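Local coordinates for protein caspase Nc subunit 1 (Drosophila melanogaster, PDB 2FP3) that cleaves proteins as the Drosophila initiator caspase Dronc, a cysteine endopeptidase acting in the caspase cascade that carries out apoptosis, at residues A[53-58]-A[127-132]; A[61-66]-A[122-127]; A[96-101]-A[307-312]; A[172-177]-A[230-235]. The protein carries 2 engineered substitutions. All blocks are in the same frame, centred on the assembly; numbering follows the deposited sequence.

Contact 1. Residues A[53-58]-A[127-132]; sequences YKMQSR and TECFVM
Lys54, Gln56 and Ser57 surround the carboxylate of Glu128, and charged and polar bonds dominate the contact. Lys54 NZ makes a salt bridge of 2.7 Å to Glu128 OE2 on its anti side, the lysine chain bent at its last two torsions and lying about at a right angle to the glutamate. From the opposite face of the carboxylate, and on the syn side, the backbone N of Gln56 donates to Glu128 OE2 at 2.8 Å. Ser57 grips the other oxygen twice from a single face: its backbone N lies 2.9 Å from Glu128 OE1, while Ser57 OG reaches the same OE1 at 2.8 Å from above the carboxylate plane. Arg61 NE adds a second salt bridge, to Glu128 OE1. So many donors fix the rotation of the buried carboxylate and would be expected to favour its ionised form. In the caspase fold this ties the loop that precedes strand 62-68 to the start of strand 130-139, its parallel neighbour in the central sheet. A water bridges the two backbones, donating to Lys54 O and to Glu128 O. Apolar contact comes from Met55, whose chain folds over the glutamate stem, with SD 3.9 Å from Glu128 CB. Beyond it, the terminal methyl CE of Met55 rests 3.6 Å from CB of Cys129.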
# COMPACT_ATOMS: atom_id res chain seq x y z
N TYR A 53 12.02 3.92 -12.03
CA TYR A 53 11.10 2.93 -12.57
C TYR A 53 10.24 3.60 -13.61
O TYR A 53 9.77 4.72 -13.41
CB TYR A 53 10.19 2.35 -11.48
CG TYR A 53 10.89 1.47 -10.47
CD1 TYR A 53 11.38 0.21 -10.81
CD2 TYR A 53 11.08 1.92 -9.16
CE1 TYR A 53 12.05 -0.59 -9.86
CE2 TYR A 53 11.73 1.15 -8.21
CZ TYR A 53 12.22 -0.10 -8.55
OH TYR A 53 12.87 -0.83 -7.58
N LYS A 54 10.03 2.90 -14.72
CA LYS A 54 9.22 3.44 -15.80
C LYS A 54 7.77 3.64 -15.34
O LYS A 54 7.14 2.72 -14.84
CB LYS A 54 9.26 2.49 -17.00
CG LYS A 54 8.70 3.08 -18.29
CD LYS A 54 8.80 2.11 -19.48
CE LYS A 54 7.73 1.02 -19.42
NZ LYS A 54 6.35 1.59 -19.54
N MET A 55 7.28 4.87 -15.50
CA MET A 55 5.92 5.24 -15.12
C MET A 55 5.40 6.26 -16.14
O MET A 55 5.14 7.41 -15.81
CB MET A 55 5.90 5.88 -13.74
CG MET A 55 6.27 4.94 -12.62
SD MET A 55 5.07 3.62 -12.45
CE MET A 55 3.93 4.32 -11.26
N GLN A 56 5.23 5.82 -17.39
CA GLN A 56 4.78 6.72 -18.44
C GLN A 56 3.69 6.21 -19.39
O GLN A 56 3.29 6.94 -20.30
CB GLN A 56 6.00 7.17 -19.24
CG GLN A 56 7.01 6.05 -19.45
CD GLN A 56 8.34 6.53 -20.02
OE1 GLN A 56 9.07 7.32 -19.40
NE2 GLN A 56 8.68 6.06 -21.22
N SER A 57 3.19 4.99 -19.18
CA SER A 57 2.15 4.43 -20.04
C SER A 57 0.87 5.20 -19.78
O SER A 57 0.77 5.90 -18.78
CB SER A 57 1.90 2.96 -19.72
OG SER A 57 0.94 2.81 -18.68
N ARG A 58 -0.13 5.09 -20.65
CA ARG A 58 -1.35 5.83 -20.38
C ARG A 58 -2.56 5.07 -19.88
O ARG A 58 -3.57 5.68 -19.55
CB ARG A 58 -1.75 6.73 -21.56
CG ARG A 58 -1.67 6.14 -22.94
CD ARG A 58 -1.87 7.28 -23.93
NE ARG A 58 -1.70 6.88 -25.32
CZ ARG A 58 -1.69 7.73 -26.34
NH1 ARG A 58 -1.84 9.03 -26.12
NH2 ARG A 58 -1.54 7.29 -27.58
N THR A 127 1.08 -3.96 -16.28
CA THR A 127 1.10 -2.75 -15.48
C THR A 127 2.52 -2.33 -15.20
O THR A 127 3.45 -3.15 -15.21
CB THR A 127 0.35 -2.94 -14.14
OG1 THR A 127 0.14 -1.65 -13.55
CG2 THR A 127 1.14 -3.82 -13.17
N GLU A 128 2.69 -1.03 -14.94
CA GLU A 128 4.01 -0.49 -14.65
C GLU A 128 4.33 -0.52 -13.17
O GLU A 128 5.50 -0.45 -12.80
CB GLU A 128 4.11 0.96 -15.14
CG GLU A 128 4.10 1.13 -16.66
CD GLU A 128 4.03 2.58 -17.09
OE1 GLU A 128 3.00 3.24 -16.84
OE2 GLU A 128 5.01 3.08 -17.67
N CYS A 129 3.31 -0.64 -12.32
CA CYS A 129 3.52 -0.60 -10.88
C CYS A 129 2.44 -1.34 -10.07
O CYS A 129 1.26 -1.31 -10.42
CB CYS A 129 3.57 0.88 -10.45
SG CYS A 129 3.69 1.20 -8.67
N PHE A 130 2.86 -1.99 -8.99
CA PHE A 130 1.90 -2.71 -8.16
C PHE A 130 1.89 -2.23 -6.71
O PHE A 130 2.93 -2.18 -6.05
CB PHE A 130 2.20 -4.21 -8.16
CG PHE A 130 1.24 -5.01 -7.33
CD1 PHE A 130 0.03 -5.43 -7.87
CD2 PHE A 130 1.51 -5.28 -6.00
CE1 PHE A 130 -0.91 -6.11 -7.08
CE2 PHE A 130 0.59 -5.96 -5.19
CZ PHE A 130 -0.62 -6.37 -5.74
N VAL A 131 0.72 -1.88 -6.21
CA VAL A 131 0.57 -1.44 -4.83
C VAL A 131 -0.55 -2.22 -4.17
O VAL A 131 -1.66 -2.29 -4.70
CB VAL A 131 0.23 0.07 -4.73
CG1 VAL A 131 -0.02 0.44 -3.27
CG2 VAL A 131 1.37 0.91 -5.29
N MET A 132 -0.25 -2.84 -3.04
CA MET A 132 -1.29 -3.56 -2.32
C MET A 132 -1.42 -2.89 -0.96
O MET A 132 -0.41 -2.55 -0.33
CB MET A 132 -0.93 -5.04 -2.12
CG MET A 132 -1.94 -5.79 -1.23
SD MET A 132 -1.47 -7.48 -0.69
CE MET A 132 -0.18 -7.13 0.49
O HOH W 1 7.57 0.20 -14.20

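Contact 2. Residues A[61-66]-A[122-127]; sequences RGVLLM and SYVQNT
The hydroxyl of Thr127 is pressed against the backbone of Gly62, with Thr127 OG1 3.1 Å from Gly62 CA. OG1 stands anti to the threonine backbone N (chi1 -167°), which turns it toward the start of strand 62-68. It also lies 3.4 Å from Val63 N, but at an angle too poor for a hydrogen bond; that N-H is spent on the carbonyl of Cys129 in the adjacent chain segment. A possible bond from the hydroxyl to the same Cys129 O is weak. The apolar half of the contact is carried by Val63, whose side chain is directed toward helix 122-126 and Thr127. Its CG2 methyl fits against Thr127, 3.7 Å from Thr127 CB. Val63 CG1 meets the CG2 methyl of Val124 at 3.9 Å, and the two valines cross at about a right angle. At the outer margin Val63 CG2 looks toward Tyr123 CB across 4.3 Å, while the tyrosine ring goes on to meet Phe101 edge-to-face. Lys175 NZ bonds to the carbonyls of Gln125 and Thr127. Helix 122-126 packs against the beginning of strand 62-68, and the chain leads on from it into strand 130-139, the parallel neighbour of that strand in the caspase sheet. Methyl packing joins the helix to the first strand, and Thr127 OG1 makes no hydrogen bond to that strand, so cohesion between the two segments rests on van der Waals fit and not on directional bonds.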
# COMPACT_ATOMS: atom_id res chain seq x y z
N ARG A 61 -0.60 2.45 -15.86
CA ARG A 61 0.24 3.13 -14.88
C ARG A 61 0.43 2.31 -13.61
O ARG A 61 1.54 2.25 -13.08
CB ARG A 61 -0.34 4.51 -14.55
CG ARG A 61 0.55 5.36 -13.68
CD ARG A 61 2.00 5.35 -14.17
NE ARG A 61 2.14 5.89 -15.52
CZ ARG A 61 2.03 7.18 -15.84
NH1 ARG A 61 1.78 8.08 -14.89
NH2 ARG A 61 2.16 7.57 -17.10
N GLY A 62 -0.64 1.67 -13.14
CA GLY A 62 -0.52 0.86 -11.94
C GLY A 62 -1.75 0.06 -11.56
O GLY A 62 -2.86 0.31 -12.04
N VAL A 63 -1.54 -0.94 -10.71
CA VAL A 63 -2.63 -1.77 -10.22
C VAL A 63 -2.60 -1.71 -8.69
O VAL A 63 -1.55 -1.90 -8.06
CB VAL A 63 -2.47 -3.26 -10.63
CG1 VAL A 63 -3.44 -4.12 -9.83
CG2 VAL A 63 -2.74 -3.44 -12.14
N LEU A 64 -3.76 -1.44 -8.10
CA LEU A 64 -3.87 -1.38 -6.65
C LEU A 64 -4.79 -2.48 -6.16
O LEU A 64 -5.92 -2.62 -6.62
CB LEU A 64 -4.46 -0.03 -6.19
CG LEU A 64 -5.01 -0.07 -4.76
CD1 LEU A 64 -3.86 -0.29 -3.80
CD2 LEU A 64 -5.74 1.23 -4.41
N LEU A 65 -4.28 -3.28 -5.23
CA LEU A 65 -5.09 -4.34 -4.63
C LEU A 65 -5.38 -3.79 -3.25
O LEU A 65 -4.48 -3.69 -2.42
CB LEU A 65 -4.31 -5.65 -4.51
CG LEU A 65 -5.01 -6.69 -3.62
CD1 LEU A 65 -6.36 -7.05 -4.22
CD2 LEU A 65 -4.13 -7.93 -3.47
N MET A 66 -6.63 -3.42 -3.00
CA MET A 66 -7.00 -2.87 -1.71
C MET A 66 -7.91 -3.82 -0.95
O MET A 66 -9.00 -4.14 -1.41
CB MET A 66 -7.71 -1.53 -1.86
CG MET A 66 -7.58 -0.67 -0.63
SD MET A 66 -9.03 0.31 -0.29
CE MET A 66 -9.03 1.43 -1.65
N SER A 122 -4.02 -10.44 -16.41
CA SER A 122 -3.51 -9.81 -17.61
C SER A 122 -3.22 -8.37 -17.21
O SER A 122 -2.27 -7.76 -17.70
CB SER A 122 -4.56 -9.86 -18.73
OG SER A 122 -5.78 -9.26 -18.30
N TYR A 123 -4.02 -7.83 -16.30
CA TYR A 123 -3.84 -6.44 -15.86
C TYR A 123 -2.46 -6.17 -15.28
O TYR A 123 -1.80 -5.20 -15.65
CB TYR A 123 -4.89 -6.05 -14.81
CG TYR A 123 -6.32 -6.06 -15.29
CD1 TYR A 123 -7.17 -7.14 -15.01
CD2 TYR A 123 -6.84 -4.98 -16.02
CE1 TYR A 123 -8.51 -7.14 -15.44
CE2 TYR A 123 -8.17 -4.97 -16.45
CZ TYR A 123 -8.99 -6.05 -16.16
OH TYR A 123 -10.30 -6.05 -16.58
N VAL A 124 -2.04 -7.03 -14.37
CA VAL A 124 -0.74 -6.87 -13.75
C VAL A 124 0.40 -7.21 -14.71
O VAL A 124 1.50 -6.68 -14.60
CB VAL A 124 -0.63 -7.75 -12.48
CG1 VAL A 124 0.82 -7.82 -12.03
CG2 VAL A 124 -1.51 -7.17 -11.37
N GLN A 125 0.12 -8.11 -15.64
CA GLN A 125 1.13 -8.53 -16.61
C GLN A 125 1.70 -7.33 -17.34
O GLN A 125 2.90 -7.28 -17.62
CB GLN A 125 0.52 -9.52 -17.61
CG GLN A 125 1.42 -9.87 -18.78
CD GLN A 125 0.85 -10.99 -19.63
OE1 GLN A 125 -0.33 -11.00 -19.98
NE2 GLN A 125 1.70 -11.95 -19.99
N ASN A 126 0.85 -6.36 -17.64
CA ASN A 126 1.31 -5.19 -18.37
C ASN A 126 1.37 -3.89 -17.58
O ASN A 126 1.68 -2.83 -18.14
CB ASN A 126 0.44 -5.01 -19.61
CG ASN A 126 0.46 -6.24 -20.49
OD1 ASN A 126 1.53 -6.80 -20.79
ND2 ASN A 126 -0.72 -6.68 -20.91
N THR A 127 1.08 -3.96 -16.28
CA THR A 127 1.10 -2.75 -15.48
C THR A 127 2.52 -2.33 -15.20
O THR A 127 3.45 -3.15 -15.21
CB THR A 127 0.35 -2.94 -14.14
OG1 THR A 127 0.14 -1.65 -13.55
CG2 THR A 127 1.14 -3.82 -13.17

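Contact 3. Residues A[96-101]-A[307-312]; sequences LNFTIF and LYFNPG
Leu96 and Phe98 approach the ring of Phe309 from two directions. Leu96 CD1 sits over one face, 4.1 Å from Phe309 CD1 and displaced toward the rim, while Leu307 CG takes a similar off-centre place on the opposite face, so the ring is sandwiched between two leucines. Phe98 comes to the edge instead: its CZ lies near the plane of the Phe309 ring, 4.0 Å from Phe309 CE1, and the two side chains cross at about a right angle. The other branch of Leu96 has a different task. Its CD2 methyl touches CB of Pro311 at 3.4 Å, leucine and proline lying side by side and pointing the same way. The leucine CG stands anti to its carbonyl carbon (chi1 -63°), and chi2 (-173°) sends CD1 to the phenylalanine and CD2 to the proline. Met263 of helix 251-266 packs on both Leu96 and Phe309, extending the same apolar cluster. Toward the surface, Asn97 holds its OD1 3.5 Å from Gly312 N. Asn97 has positive phi and leaves helix 82-95 through a Schellman motif, which turns the chain into strand 98-103. The arrangement thus packs a helix-to-strand turn of the caspase α/β core against the chain's C-terminal loop, which follows strand 297-301 and belongs, as in other caspases, to the small-subunit part of the fold.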
# COMPACT_ATOMS: atom_id res chain seq x y z
N LEU A 96 -4.31 8.71 -9.81
CA LEU A 96 -2.98 8.28 -10.25
C LEU A 96 -3.18 7.38 -11.46
O LEU A 96 -2.24 6.84 -12.02
CB LEU A 96 -2.25 7.53 -9.14
CG LEU A 96 -1.94 8.31 -7.86
CD1 LEU A 96 -1.05 7.47 -6.96
CD2 LEU A 96 -1.25 9.61 -8.20
N ASN A 97 -4.44 7.23 -11.86
CA ASN A 97 -4.81 6.42 -13.00
C ASN A 97 -4.48 4.93 -12.86
O ASN A 97 -4.07 4.30 -13.83
CB ASN A 97 -4.13 6.96 -14.25
CG ASN A 97 -4.43 8.43 -14.47
OD1 ASN A 97 -3.59 9.30 -14.19
ND2 ASN A 97 -5.62 8.73 -14.96
N PHE A 98 -4.67 4.38 -11.66
CA PHE A 98 -4.42 2.97 -11.41
C PHE A 98 -5.69 2.17 -11.66
O PHE A 98 -6.79 2.71 -11.59
CB PHE A 98 -4.03 2.71 -9.95
CG PHE A 98 -2.55 2.77 -9.68
CD1 PHE A 98 -1.95 1.82 -8.87
CD2 PHE A 98 -1.77 3.79 -10.22
CE1 PHE A 98 -0.59 1.87 -8.60
CE2 PHE A 98 -0.39 3.85 -9.95
CZ PHE A 98 0.20 2.88 -9.13
N THR A 99 -5.52 0.89 -11.95
CA THR A 99 -6.64 -0.01 -12.12
C THR A 99 -6.78 -0.53 -10.68
O THR A 99 -5.81 -1.02 -10.10
CB THR A 99 -6.29 -1.13 -13.10
OG1 THR A 99 -6.40 -0.62 -14.43
CG2 THR A 99 -7.20 -2.33 -12.91
N ILE A 100 -7.97 -0.39 -10.11
CA ILE A 100 -8.21 -0.77 -8.72
C ILE A 100 -9.09 -1.99 -8.44
O ILE A 100 -10.19 -2.11 -8.97
CB ILE A 100 -8.82 0.44 -7.98
CG1 ILE A 100 -8.00 1.69 -8.30
CG2 ILE A 100 -8.85 0.16 -6.47
CD1 ILE A 100 -8.60 2.97 -7.77
N PHE A 101 -8.60 -2.87 -7.58
CA PHE A 101 -9.35 -4.07 -7.19
C PHE A 101 -9.55 -4.00 -5.67
O PHE A 101 -8.69 -4.42 -4.89
CB PHE A 101 -8.58 -5.34 -7.57
CG PHE A 101 -8.33 -5.47 -9.05
CD1 PHE A 101 -7.07 -5.21 -9.58
CD2 PHE A 101 -9.37 -5.83 -9.91
CE1 PHE A 101 -6.84 -5.30 -10.95
CE2 PHE A 101 -9.15 -5.92 -11.29
CZ PHE A 101 -7.88 -5.65 -11.81
N LEU A 307 10.78 6.18 -7.50
CA LEU A 307 9.44 5.91 -7.99
C LEU A 307 8.62 7.19 -8.04
O LEU A 307 8.13 7.66 -7.00
CB LEU A 307 8.73 4.88 -7.10
CG LEU A 307 7.27 4.63 -7.53
CD1 LEU A 307 7.24 4.27 -9.00
CD2 LEU A 307 6.64 3.54 -6.72
N TYR A 308 8.49 7.76 -9.23
CA TYR A 308 7.67 8.95 -9.43
C TYR A 308 6.39 8.42 -10.05
O TYR A 308 6.42 7.59 -10.95
CB TYR A 308 8.33 9.95 -10.38
CG TYR A 308 9.49 10.69 -9.77
CD1 TYR A 308 10.80 10.26 -9.96
CD2 TYR A 308 9.27 11.83 -8.98
CE1 TYR A 308 11.88 10.93 -9.36
CE2 TYR A 308 10.34 12.51 -8.38
CZ TYR A 308 11.63 12.06 -8.58
OH TYR A 308 12.70 12.73 -8.01
N PHE A 309 5.25 8.88 -9.55
CA PHE A 309 3.97 8.42 -10.06
C PHE A 309 3.51 9.19 -11.31
O PHE A 309 2.64 8.71 -12.05
CB PHE A 309 2.92 8.50 -8.94
CG PHE A 309 3.07 7.44 -7.88
CD1 PHE A 309 2.68 6.12 -8.12
CD2 PHE A 309 3.63 7.74 -6.64
CE1 PHE A 309 2.84 5.13 -7.15
CE2 PHE A 309 3.80 6.76 -5.67
CZ PHE A 309 3.41 5.44 -5.93
N ASN A 310 4.10 10.36 -11.53
CA ASN A 310 3.74 11.21 -12.68
C ASN A 310 2.23 11.23 -12.87
O ASN A 310 1.72 10.99 -13.97
CB ASN A 310 4.42 10.70 -13.95
CG ASN A 310 5.94 10.74 -13.86
OD1 ASN A 310 6.51 11.75 -13.46
ND2 ASN A 310 6.60 9.65 -14.24
N PRO A 311 1.48 11.53 -11.81
CA PRO A 311 0.03 11.53 -12.00
C PRO A 311 -0.46 12.52 -13.06
O PRO A 311 0.00 13.65 -13.12
CB PRO A 311 -0.50 11.85 -10.62
CG PRO A 311 0.51 12.81 -10.11
CD PRO A 311 1.84 12.21 -10.55
N GLY A 312 -1.38 12.06 -13.89
CA GLY A 312 -1.96 12.90 -14.92
C GLY A 312 -1.07 13.22 -16.12
O GLY A 312 -1.38 14.14 -16.86

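Contact 4. Residues A[172-177]-A[230-235]; sequences LVNKPK and LADTLV
Lys177 and Thr233 pair as a parallel beta bridge. Lys177 N donates to Asp232 O at 2.8 Å, and Leu234 N returns a bond of 2.8 Å to Lys177 O. Beside this bridge the lysine chain, bent at chi3 (-74°) and chi4 (-66°), curls back so that its ammonium lies among carbonyls. Lys177 NZ bonds to Ala231 O at 3.1 Å and to Leu172 O at 3.0 Å, in each case from above the carbonyl plane, and weakly to Lys175 O. Thr233 OG1 donates to Ala231 O at 2.6 Å from the other face of that carbonyl, and Lys177 CE closes on Thr233 OG1 at 3.1 Å. The bridge is where strands 177-181 and 233-237 of the central caspase sheet come together, joining what in caspases are the large- and small-subunit parts of the fold. Further out, Asp232 and Thr233 both face Leu301 of the antiparallel neighbour, a G1 beta bulge, with Asp232 at positive phi and its CB 3.3 Å from Lys175 O. A type II turn from Leu172 to Lys175 presents Leu172 O to the ammonium, closed by Lys175 N on the opposite face of that carbonyl. One water links Asn174 ND2 to Asp232 OD1, which also accepts from Tyr53 OH. A second water donates to Asp232 OD2 at 2.6 Å and is weakly bonded to Lys177 NZ.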
# COMPACT_ATOMS: atom_id res chain seq x y z
N LEU A 172 5.79 -9.32 -12.04
CA LEU A 172 6.28 -8.18 -11.28
C LEU A 172 7.80 -8.09 -11.15
O LEU A 172 8.34 -7.20 -10.49
CB LEU A 172 5.64 -8.15 -9.89
CG LEU A 172 4.12 -7.90 -9.90
CD1 LEU A 172 3.58 -7.99 -8.49
CD2 LEU A 172 3.83 -6.53 -10.47
N VAL A 173 8.50 -9.01 -11.81
CA VAL A 173 9.96 -9.02 -11.80
C VAL A 173 10.45 -7.68 -12.36
O VAL A 173 10.03 -7.26 -13.44
CB VAL A 173 10.49 -10.19 -12.65
CG1 VAL A 173 12.00 -10.12 -12.76
CG2 VAL A 173 10.06 -11.52 -12.03
N ASN A 174 11.32 -7.01 -11.61
CA ASN A 174 11.87 -5.72 -12.01
C ASN A 174 10.83 -4.61 -12.09
O ASN A 174 11.03 -3.61 -12.78
CB ASN A 174 12.59 -5.82 -13.35
CG ASN A 174 13.84 -6.67 -13.26
OD1 ASN A 174 13.95 -7.68 -13.95
ND2 ASN A 174 14.77 -6.26 -12.42
N LYS A 175 9.71 -4.80 -11.41
CA LYS A 175 8.67 -3.77 -11.39
C LYS A 175 8.53 -3.27 -9.96
O LYS A 175 8.75 -4.00 -9.01
CB LYS A 175 7.32 -4.33 -11.86
CG LYS A 175 7.20 -4.55 -13.35
CD LYS A 175 5.79 -4.99 -13.71
CE LYS A 175 5.66 -5.36 -15.18
NZ LYS A 175 4.26 -5.74 -15.50
N PRO A 176 8.16 -2.00 -9.80
CA PRO A 176 7.99 -1.42 -8.46
C PRO A 176 6.84 -2.09 -7.71
O PRO A 176 5.71 -2.11 -8.20
CB PRO A 176 7.66 0.05 -8.75
CG PRO A 176 8.06 0.26 -10.19
CD PRO A 176 7.85 -1.04 -10.87
N LYS A 177 7.13 -2.63 -6.53
CA LYS A 177 6.09 -3.27 -5.71
C LYS A 177 6.00 -2.61 -4.32
O LYS A 177 6.99 -2.58 -3.57
CB LYS A 177 6.37 -4.77 -5.56
CG LYS A 177 6.36 -5.54 -6.88
CD LYS A 177 6.64 -7.02 -6.67
CE LYS A 177 8.09 -7.27 -6.36
NZ LYS A 177 8.92 -6.92 -7.54
N LEU A 230 13.14 -10.74 -1.87
CA LEU A 230 12.36 -9.86 -2.73
C LEU A 230 13.24 -8.80 -3.38
O LEU A 230 14.34 -8.53 -2.93
CB LEU A 230 11.25 -9.17 -1.93
CG LEU A 230 10.23 -10.12 -1.31
CD1 LEU A 230 9.31 -9.36 -0.37
CD2 LEU A 230 9.43 -10.78 -2.42
N ALA A 231 12.75 -8.22 -4.46
CA ALA A 231 13.49 -7.17 -5.14
C ALA A 231 12.48 -6.12 -5.51
O ALA A 231 11.28 -6.39 -5.55
CB ALA A 231 14.17 -7.71 -6.38
N ASP A 232 12.97 -4.90 -5.76
CA ASP A 232 12.10 -3.81 -6.16
C ASP A 232 10.84 -3.75 -5.29
O ASP A 232 9.73 -3.53 -5.79
CB ASP A 232 11.73 -4.00 -7.62
CG ASP A 232 12.95 -4.15 -8.50
OD1 ASP A 232 13.60 -3.13 -8.79
OD2 ASP A 232 13.26 -5.28 -8.90
N THR A 233 11.01 -3.92 -3.99
CA THR A 233 9.85 -3.91 -3.12
C THR A 233 9.98 -3.02 -1.89
O THR A 233 11.04 -2.92 -1.28
CB THR A 233 9.53 -5.35 -2.65
OG1 THR A 233 9.40 -6.21 -3.78
CG2 THR A 233 8.24 -5.37 -1.84
N LEU A 234 8.87 -2.37 -1.54
CA LEU A 234 8.81 -1.55 -0.35
C LEU A 234 7.71 -2.13 0.53
O LEU A 234 6.62 -2.47 0.03
CB LEU A 234 8.46 -0.10 -0.68
CG LEU A 234 9.46 0.80 -1.43
CD1 LEU A 234 8.83 2.18 -1.60
CD2 LEU A 234 10.78 0.90 -0.65
N VAL A 235 8.00 -2.29 1.82
CA VAL A 235 7.01 -2.79 2.76
C VAL A 235 6.81 -1.66 3.75
O VAL A 235 7.72 -1.29 4.49
CB VAL A 235 7.48 -4.05 3.50
CG1 VAL A 235 6.42 -4.50 4.50
CG2 VAL A 235 7.74 -5.17 2.49
O HOH W 2 14.37 -3.41 -11.37
O HOH W 3 11.51 -7.24 -9.22

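Overall arrangement
All four contacts reach the one mixed sheet of the caspase domain. Contacts 1 and 2 lie about 8 Å apart between centres, share Thr127 and meet where strands 62-68 and 130-139 run parallel; contact 3 lies about 7 Å from contact 1, at neighbouring strand 98-103. Contact 4 joins strands 177-181 and 233-237 further across the sheet, its centre about 16 Å from that of contact 3. Along the chain contact 2 falls within the span of contact 1, contact 4 follows both, and contact 3 crosses 1 and 2 while enclosing 4. Loop 53-58 and the C-terminal 307-312, bonded through Met55 O and Asn310 ND2, thereby bring distant parts of the protease together.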